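Long-range contacts in necrotic enteritis toxin B (PDB 4I0N), which probably forms pores in host cell membranes, as a secreted toxin of the leukocidin/hemolysin family with the alpha-hemolysin fold: residues A[61-69]-A[214-222]; A[198-206]-A[250-259]. All coordinates share one frame; numbering follows the deposited sequence.

Contact 1 (A[61-69]-A[214-222]); sequences EGFIPSDKQ and TLISGGFSP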
loop_
_atom_site.group_PDB
_atom_site.type_symbol
_atom_site.label_atom_id
_atom_site.label_comp_id
_atom_site.label_asym_id
_atom_site.label_seq_id
_atom_site.Cartn_x
_atom_site.Cartn_y
_atom_site.Cartn_z
ATOM N N GLU A 61 -7.790 -1.692 3.608
ATOM C CA GLU A 61 -6.877 -1.375 4.701
ATOM C C GLU A 61 -6.056 -2.588 4.987
ATOM O O GLU A 61 -6.558 -3.717 4.938
ATOM C CB GLU A 61 -7.641 -1.057 5.987
ATOM C CG GLU A 61 -8.584 0.058 5.895
ATOM C CD GLU A 61 -9.476 0.057 7.107
ATOM O OE1 GLU A 61 -10.587 -0.507 7.023
ATOM O OE2 GLU A 61 -9.021 0.553 8.160
ATOM N N GLY A 62 -4.799 -2.379 5.323
ATOM C CA GLY A 62 -3.978 -3.544 5.545
ATOM C C GLY A 62 -2.682 -3.263 6.239
ATOM O O GLY A 62 -2.470 -2.186 6.810
ATOM N N PHE A 63 -1.824 -4.265 6.206
ATOM C CA PHE A 63 -0.530 -4.138 6.822
ATOM C C PHE A 63 0.457 -5.055 6.127
ATOM O O PHE A 63 0.148 -6.226 5.851
ATOM C CB PHE A 63 -0.591 -4.486 8.301
ATOM C CG PHE A 63 0.697 -4.229 9.018
ATOM C CD1 PHE A 63 1.088 -2.910 9.322
ATOM C CD2 PHE A 63 1.544 -5.276 9.348
ATOM C CE1 PHE A 63 2.295 -2.667 9.980
ATOM C CE2 PHE A 63 2.762 -5.037 10.016
ATOM C CZ PHE A 63 3.136 -3.726 10.323
ATOM N N ILE A 64 1.647 -4.511 5.867
ATOM C CA ILE A 64 2.761 -5.286 5.333
ATOM C C ILE A 64 3.944 -5.113 6.301
ATOM O O ILE A 64 4.465 -3.988 6.445
ATOM C CB ILE A 64 3.180 -4.845 3.899
ATOM C CG1 ILE A 64 2.005 -4.899 2.915
ATOM C CG2 ILE A 64 4.347 -5.705 3.401
ATOM C CD1 ILE A 64 2.207 -4.093 1.586
ATOM N N PRO A 65 4.372 -6.198 6.969
ATOM C CA PRO A 65 5.513 -6.070 7.907
ATOM C C PRO A 65 6.791 -5.649 7.182
ATOM O O PRO A 65 6.965 -5.970 6.000
ATOM C CB PRO A 65 5.704 -7.488 8.482
ATOM C CG PRO A 65 4.600 -8.314 7.934
ATOM C CD PRO A 65 3.877 -7.587 6.851
ATOM N N SER A 66 7.659 -4.906 7.869
ATOM C CA SER A 66 8.880 -4.432 7.217
ATOM C C SER A 66 9.868 -5.582 7.034
ATOM O O SER A 66 10.664 -5.591 6.091
ATOM C CB SER A 66 9.547 -3.309 8.032
ATOM O OG SER A 66 9.960 -3.769 9.318
ATOM N N ASP A 67 9.822 -6.527 7.967
ATOM C CA ASP A 67 10.811 -7.612 8.056
ATOM C C ASP A 67 12.247 -7.096 8.080
ATOM O O ASP A 67 13.165 -7.736 7.560
ATOM C CB ASP A 67 10.619 -8.614 6.917
ATOM C CG ASP A 67 11.344 -9.915 7.162
ATOM O OD1 ASP A 67 11.273 -10.426 8.296
ATOM O OD2 ASP A 67 12.014 -10.400 6.237
ATOM N N LYS A 68 12.459 -5.945 8.713
ATOM C CA LYS A 68 13.825 -5.433 8.871
ATOM C C LYS A 68 14.624 -6.411 9.715
ATOM O O LYS A 68 14.141 -6.884 10.737
ATOM C CB LYS A 68 13.835 -4.080 9.580
ATOM C CG LYS A 68 15.201 -3.410 9.552
ATOM C CD LYS A 68 15.436 -2.518 10.777
ATOM C CE LYS A 68 15.980 -3.286 11.936
ATOM N NZ LYS A 68 16.290 -2.405 13.078
ATOM N N GLN A 69 15.846 -6.707 9.285
ATOM C CA GLN A 69 16.671 -7.725 9.961
ATOM C C GLN A 69 18.095 -7.243 9.952
ATOM O O GLN A 69 18.520 -6.652 8.977
ATOM C CB GLN A 69 16.611 -9.064 9.205
ATOM C CG GLN A 69 15.249 -9.689 9.203
ATOM C CD GLN A 69 15.183 -11.042 8.548
ATOM O OE1 GLN A 69 16.178 -11.572 8.053
ATOM N NE2 GLN A 69 13.992 -11.621 8.544
ATOM N N THR A 214 8.986 4.461 10.705
ATOM C CA THR A 214 8.157 3.313 11.106
ATOM C C THR A 214 7.904 2.325 9.956
ATOM O O THR A 214 7.664 1.153 10.201
ATOM C CB THR A 214 6.808 3.751 11.726
ATOM O OG1 THR A 214 6.060 4.518 10.774
ATOM C CG2 THR A 214 7.045 4.571 12.951
ATOM N N LEU A 215 7.983 2.786 8.702
ATOM C CA LEU A 215 7.858 1.881 7.543
ATOM C C LEU A 215 9.062 0.936 7.415
ATOM O O LEU A 215 8.985 -0.120 6.775
ATOM C CB LEU A 215 7.672 2.685 6.244
ATOM C CG LEU A 215 6.213 2.993 5.879
ATOM C CD1 LEU A 215 5.488 3.894 6.912
ATOM C CD2 LEU A 215 6.172 3.663 4.478
ATOM N N ILE A 216 10.161 1.308 8.051
ATOM C CA ILE A 216 11.350 0.432 8.084
ATOM C C ILE A 216 11.400 -0.397 9.376
ATOM O O ILE A 216 11.655 -1.613 9.352
ATOM C CB ILE A 216 12.638 1.247 7.850
ATOM C CG1 ILE A 216 12.621 1.775 6.404
ATOM C CG2 ILE A 216 13.906 0.402 8.105
ATOM C CD1 ILE A 216 13.672 2.859 6.113
ATOM N N SER A 217 11.165 0.246 10.509
ATOM C CA SER A 217 11.229 -0.478 11.782
ATOM C C SER A 217 10.046 -1.429 11.976
ATOM O O SER A 217 10.191 -2.486 12.580
ATOM C CB SER A 217 11.322 0.504 12.943
ATOM O OG SER A 217 10.155 1.308 12.987
ATOM N N GLY A 218 8.886 -1.084 11.437
ATOM C CA GLY A 218 7.675 -1.857 11.704
ATOM C C GLY A 218 7.015 -2.425 10.458
ATOM O O GLY A 218 6.822 -3.630 10.349
ATOM N N GLY A 219 6.652 -1.548 9.532
ATOM C CA GLY A 219 5.922 -1.973 8.331
ATOM C C GLY A 219 5.005 -0.875 7.841
ATOM O O GLY A 219 4.991 0.245 8.398
ATOM N N PHE A 220 4.252 -1.176 6.788
ATOM C CA PHE A 220 3.419 -0.171 6.144
ATOM C C PHE A 220 1.961 -0.545 6.349
ATOM O O PHE A 220 1.603 -1.728 6.291
ATOM C CB PHE A 220 3.779 -0.069 4.649
ATOM C CG PHE A 220 2.904 0.883 3.857
ATOM C CD1 PHE A 220 2.737 2.209 4.268
ATOM C CD2 PHE A 220 2.287 0.458 2.677
ATOM C CE1 PHE A 220 1.946 3.101 3.537
ATOM C CE2 PHE A 220 1.477 1.335 1.930
ATOM C CZ PHE A 220 1.306 2.663 2.376
ATOM N N SER A 221 1.124 0.459 6.596
ATOM C CA SER A 221 -0.315 0.239 6.746
ATOM C C SER A 221 -1.078 0.881 5.596
ATOM O O SER A 221 -1.593 1.996 5.747
ATOM C CB SER A 221 -0.839 0.833 8.059
ATOM O OG SER A 221 -0.187 0.259 9.169
ATOM N N PRO A 222 -1.170 0.178 4.459
ATOM C CA PRO A 222 -1.808 0.804 3.311
ATOM C C PRO A 222 -3.300 1.087 3.539
ATOM O O PRO A 222 -3.977 0.358 4.275
ATOM C CB PRO A 222 -1.609 -0.223 2.195
ATOM C CG PRO A 222 -1.524 -1.558 2.924
ATOM C CD PRO A 222 -0.731 -1.205 4.174
#
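Ser66 joins the end of strand 53-65 to the end of helix 214-217, and it illustrates how one small polar residue can tie a strand end to a helix end through its N and its OG. A chi1 of 63° sets OG between the backbone N and the carbonyl carbon, and from there it gives a 2.7 Å bond to Ile216 O, approaching above the plane of that carbonyl. From the same residue, N donates to Gly218 O at 2.9 Å, again from above the carbonyl plane.

The packing is tightest just beyond, where Gly219, lacking a side chain, lets its CA come within 3.1 Å of Ile64 O. Ile64 and Phe220 then form an antiparallel hydrogen-bonded pair, each N donating to the other's O, and their side chains share the buried face, where the Phe220 ring also meets those of Tyr85 and Tyr149. On the other side of the strands the Phe63 ring, with CG anti to the backbone N (chi1 -174°), extends along the partner chain. Its CZ lies 3.8 Å from Gly219 CA, while Ser221 OG stands 3.4 Å from CD1, at the ring edge and in its plane.

The solvent side lies with Glu61 and Ser221, both exposed; Glu61 directs CB away from the partner, and Gly62 N reaches Pro222 O at 3.0 Å with a bent N-H (142°). At the opposite end Lys68 rests its CB 3.3 Å from Ile216 O, and its bent chain carries NZ to a salt bridge with Asp209. This is antiparallel sheet pairing of strands 53-65 and 219-231, as in the beta-sandwich domain of the alpha-hemolysin fold.

Contact 2 (A[198-206]-A[250-259]); sequences LYNNGDKNF and YILNWETTQW. With EDO (1,2-ethanediol), chain G.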
loop_
_atom_site.group_PDB
_atom_site.type_symbol
_atom_site.label_atom_id
_atom_site.label_comp_id
_atom_site.label_asym_id
_atom_site.label_seq_id
_atom_site.Cartn_x
_atom_site.Cartn_y
_atom_site.Cartn_z
ATOM N N LEU A 198 33.276 5.494 12.881
ATOM C CA LEU A 198 34.504 5.079 13.556
ATOM C C LEU A 198 34.316 3.966 14.578
ATOM O O LEU A 198 35.271 3.223 14.872
ATOM C CB LEU A 198 35.175 6.284 14.225
ATOM C CG LEU A 198 35.467 7.527 13.371
ATOM C CD1 LEU A 198 36.086 8.607 14.260
ATOM C CD2 LEU A 198 36.378 7.221 12.195
ATOM N N TYR A 199 33.111 3.862 15.132
ATOM C CA TYR A 199 32.870 2.985 16.281
ATOM C C TYR A 199 31.862 1.880 16.013
ATOM O O TYR A 199 31.206 1.881 14.964
ATOM C CB TYR A 199 32.453 3.811 17.508
ATOM C CG TYR A 199 33.469 4.874 17.839
ATOM C CD1 TYR A 199 34.758 4.526 18.249
ATOM C CD2 TYR A 199 33.162 6.228 17.698
ATOM C CE1 TYR A 199 35.707 5.499 18.526
ATOM C CE2 TYR A 199 34.117 7.212 17.987
ATOM C CZ TYR A 199 35.375 6.839 18.385
ATOM O OH TYR A 199 36.321 7.803 18.672
ATOM N N ASN A 200 31.779 0.941 16.966
ATOM C CA ASN A 200 30.784 -0.142 17.001
ATOM C C ASN A 200 31.181 -1.365 16.181
ATOM O O ASN A 200 31.788 -1.230 15.124
ATOM C CB ASN A 200 29.398 0.346 16.544
ATOM C CG ASN A 200 28.898 1.549 17.327
ATOM O OD1 ASN A 200 28.347 2.488 16.744
ATOM N ND2 ASN A 200 29.088 1.534 18.641
ATOM N N ASN A 201 30.844 -2.557 16.673
ATOM C CA ASN A 201 30.880 -3.759 15.842
ATOM C C ASN A 201 29.819 -3.653 14.731
ATOM O O ASN A 201 28.882 -2.856 14.847
ATOM C CB ASN A 201 30.612 -5.007 16.680
ATOM C CG ASN A 201 31.803 -5.408 17.549
ATOM O OD1 ASN A 201 32.824 -4.724 17.608
ATOM N ND2 ASN A 201 31.668 -6.530 18.217
ATOM N N GLY A 202 29.968 -4.454 13.675
ATOM C CA GLY A 202 29.065 -4.405 12.507
ATOM C C GLY A 202 27.592 -4.569 12.834
ATOM O O GLY A 202 26.756 -3.744 12.420
ATOM N N ASP A 203 27.251 -5.610 13.589
ATOM C CA ASP A 203 25.840 -5.819 13.947
ATOM C C ASP A 203 25.288 -4.782 14.923
ATOM O O ASP A 203 24.077 -4.746 15.192
ATOM C CB ASP A 203 25.581 -7.256 14.436
ATOM C CG ASP A 203 26.334 -7.598 15.702
ATOM O OD1 ASP A 203 27.396 -6.986 15.988
ATOM O OD2 ASP A 203 25.851 -8.505 16.423
ATOM N N LYS A 204 26.175 -3.940 15.458
ATOM C CA LYS A 204 25.779 -2.900 16.387
ATOM C C LYS A 204 25.909 -1.508 15.778
ATOM O O LYS A 204 25.804 -0.507 16.503
ATOM C CB LYS A 204 26.621 -2.974 17.669
ATOM C CG LYS A 204 26.410 -4.239 18.495
ATOM C CD LYS A 204 24.924 -4.474 18.719
ATOM N N ASN A 205 26.124 -1.442 14.460
ATOM C CA ASN A 205 26.456 -0.161 13.824
ATOM C C ASN A 205 25.416 0.377 12.845
ATOM O O ASN A 205 25.741 1.183 11.975
ATOM C CB ASN A 205 27.833 -0.182 13.148
ATOM C CG ASN A 205 28.381 1.235 12.933
ATOM O OD1 ASN A 205 28.087 2.130 13.727
ATOM N ND2 ASN A 205 29.152 1.445 11.864
ATOM N N PHE A 206 24.174 -0.069 13.009
ATOM C CA PHE A 206 23.075 0.413 12.203
ATOM C C PHE A 206 22.184 1.341 13.019
ATOM O O PHE A 206 22.095 1.210 14.250
ATOM C CB PHE A 206 22.269 -0.772 11.666
ATOM C CG PHE A 206 23.037 -1.628 10.696
ATOM C CD1 PHE A 206 23.343 -1.151 9.421
ATOM C CD2 PHE A 206 23.434 -2.920 11.050
ATOM C CE1 PHE A 206 24.051 -1.938 8.511
ATOM C CE2 PHE A 206 24.158 -3.713 10.152
ATOM C CZ PHE A 206 24.464 -3.230 8.885
ATOM N N TYR A 250 21.548 -3.284 3.113
ATOM C CA TYR A 250 22.517 -2.246 3.467
ATOM C C TYR A 250 23.678 -2.864 4.260
ATOM O O TYR A 250 23.490 -3.424 5.356
ATOM C CB TYR A 250 21.846 -1.115 4.243
ATOM C CG TYR A 250 22.850 -0.031 4.618
ATOM C CD1 TYR A 250 23.460 0.751 3.639
ATOM C CD2 TYR A 250 23.220 0.172 5.952
ATOM C CE1 TYR A 250 24.421 1.727 3.988
ATOM C CE2 TYR A 250 24.155 1.143 6.301
ATOM C CZ TYR A 250 24.758 1.905 5.320
ATOM O OH TYR A 250 25.671 2.869 5.691
ATOM N N ILE A 251 24.868 -2.811 3.664
ATOM C CA ILE A 251 26.008 -3.609 4.121
ATOM C C ILE A 251 27.124 -2.687 4.616
ATOM O O ILE A 251 27.461 -1.694 3.958
ATOM C CB ILE A 251 26.547 -4.497 2.969
ATOM C CG1 ILE A 251 25.486 -5.510 2.530
ATOM C CG2 ILE A 251 27.826 -5.229 3.384
ATOM C CD1 ILE A 251 25.648 -5.983 1.057
ATOM N N LEU A 252 27.686 -3.031 5.776
ATOM C CA LEU A 252 28.820 -2.312 6.356
ATOM C C LEU A 252 30.045 -3.212 6.357
ATOM O O LEU A 252 29.963 -4.378 6.766
ATOM C CB LEU A 252 28.537 -1.908 7.807
ATOM C CG LEU A 252 27.455 -0.850 8.030
ATOM C CD1 LEU A 252 27.147 -0.699 9.523
ATOM C CD2 LEU A 252 27.831 0.475 7.370
ATOM N N ASN A 253 31.152 -2.671 5.861
ATOM C CA ASN A 253 32.463 -3.329 5.918
ATOM C C ASN A 253 33.482 -2.412 6.592
ATOM O O ASN A 253 33.631 -1.237 6.229
ATOM C CB ASN A 253 32.972 -3.678 4.511
ATOM C CG ASN A 253 32.188 -4.788 3.848
ATOM O OD1 ASN A 253 32.398 -5.963 4.132
ATOM N ND2 ASN A 253 31.305 -4.424 2.924
ATOM N N TRP A 254 34.205 -2.953 7.569
ATOM C CA TRP A 254 35.248 -2.191 8.235
ATOM C C TRP A 254 36.489 -2.110 7.350
ATOM O O TRP A 254 37.009 -3.141 6.899
ATOM C CB TRP A 254 35.601 -2.816 9.593
ATOM C CG TRP A 254 36.706 -2.086 10.305
ATOM C CD1 TRP A 254 38.003 -2.502 10.444
ATOM C CD2 TRP A 254 36.624 -0.805 10.950
ATOM N NE1 TRP A 254 38.723 -1.569 11.145
ATOM C CE2 TRP A 254 37.907 -0.518 11.466
ATOM C CE3 TRP A 254 35.592 0.128 11.141
ATOM C CZ2 TRP A 254 38.185 0.656 12.170
ATOM C CZ3 TRP A 254 35.867 1.293 11.845
ATOM C CH2 TRP A 254 37.157 1.548 12.348
ATOM N N GLU A 255 36.960 -0.889 7.107
ATOM C CA GLU A 255 38.123 -0.667 6.241
ATOM C C GLU A 255 39.274 0.002 6.979
ATOM O O GLU A 255 39.589 1.182 6.767
ATOM C CB GLU A 255 37.730 0.105 4.986
ATOM C CG GLU A 255 36.708 -0.642 4.156
ATOM C CD GLU A 255 36.611 -0.153 2.738
ATOM O OE1 GLU A 255 37.060 0.989 2.448
ATOM O OE2 GLU A 255 36.058 -0.908 1.909
ATOM N N THR A 256 39.887 -0.793 7.851
ATOM C CA THR A 256 41.064 -0.420 8.646
ATOM C C THR A 256 40.837 0.721 9.638
ATOM O O THR A 256 41.067 0.550 10.833
ATOM C CB THR A 256 42.302 -0.161 7.768
ATOM O OG1 THR A 256 42.413 -1.215 6.808
ATOM C CG2 THR A 256 43.576 -0.106 8.626
ATOM N N THR A 257 40.386 1.872 9.148
ATOM C CA THR A 257 40.252 3.049 9.999
ATOM C C THR A 257 38.831 3.599 10.108
ATOM O O THR A 257 38.559 4.458 10.955
ATOM C CB THR A 257 41.229 4.145 9.549
ATOM O OG1 THR A 257 41.153 4.285 8.124
ATOM C CG2 THR A 257 42.653 3.751 9.935
ATOM N N GLN A 258 37.924 3.084 9.268
ATOM C CA GLN A 258 36.527 3.509 9.270
ATOM C C GLN A 258 35.615 2.479 8.626
ATOM O O GLN A 258 36.066 1.575 7.921
ATOM C CB GLN A 258 36.335 4.877 8.572
ATOM C CG GLN A 258 36.688 4.901 7.090
ATOM C CD GLN A 258 38.181 4.976 6.839
ATOM O OE1 GLN A 258 38.909 5.683 7.539
ATOM N NE2 GLN A 258 38.645 4.239 5.842
ATOM N N TRP A 259 34.324 2.647 8.890
ATOM C CA TRP A 259 33.284 1.902 8.228
ATOM C C TRP A 259 32.991 2.431 6.825
ATOM O O TRP A 259 33.006 3.640 6.588
ATOM C CB TRP A 259 32.006 1.977 9.060
ATOM C CG TRP A 259 32.060 1.128 10.278
ATOM C CD1 TRP A 259 32.212 1.543 11.574
ATOM C CD2 TRP A 259 31.974 -0.294 10.313
ATOM N NE1 TRP A 259 32.198 0.444 12.422
ATOM C CE2 TRP A 259 32.072 -0.692 11.672
ATOM C CE3 TRP A 259 31.823 -1.282 9.326
ATOM C CZ2 TRP A 259 32.015 -2.045 12.068
ATOM C CZ3 TRP A 259 31.767 -2.615 9.715
ATOM C CH2 TRP A 259 31.873 -2.985 11.079
HETATM C C1 EDO G . 36.411 -1.234 15.017
HETATM O O1 EDO G . 35.663 -0.168 15.613
HETATM C C2 EDO G . 35.895 -2.575 15.530
HETATM O O2 EDO G . 35.001 -3.167 14.577
#
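Loop 198-206 runs beside the hairpin 250-259 without forming a beta bridge to it, coming nearest where the CA atoms of Leu198 and Gln258 are 5.0 Å apart and those of Gly202 and Leu252 6.5 Å. Much of the loop packs against the indole of Trp259. Asn205, its CG standing opposite the backbone N (chi1 -160°), carries its amide across one face of that ring, where ND2 lies 3.1 Å from CD1 and the amide plane is turned 40° from the indole; OD1 of the same amide is held by Ser196 N, which helps fix its rotation. The opposite face receives CE3 of Trp254, so the indole is sandwiched. At its edge, Trp259 NE1 is shared between Tyr199 O at 3.1 Å and Asn200 O at 3.2 Å, both weak bonds, and CH2 touches Gly202 CA.

A second cluster forms on the neighbouring strand 236-255. CD1 of Leu252 stands over a face of the Phe206 ring, a CH-pi contact 3.8 Å from its centroid. The Phe206 and Tyr250 rings meet rim to rim with planes at 70°, CE1 of Phe206 lying 3.4 Å from CD2 of Tyr250, whose OH is bonded to Asn190 O. Near the hairpin tip, an ethanediol, probably from the crystallisation liquor, lies over the Trp254 face away from Gln258 O.

Strand 236-255 is paired on one side with strand 76-92, through Tyr250 with Met79 and Leu252 with Gly77, and on the other with strand 258-279; Phe206 bridges to the former by touching Met79.

How the contacts relate
From the N terminus the segments come in the order 61-69, 198-206, 214-222 and 250-259, so the two contacts cross. Contact 1 closes a loop of 144 residues that holds strand 76-92, the three-stranded sheet, whose connection 129-142 is not modelled, and the first half of contact 2. Contact 2 closes a shorter loop of 43 residues, within which lie helix 214-217 and strand 219-231. Strands 219-231 and 236-255 follow each other in the chain, linking the six-stranded sheet of contact 1 to the eight-stranded sheet of contact 2. The contact centres are 26 Å apart and the contacts do not touch, their nearest atoms being about 6 Å apart.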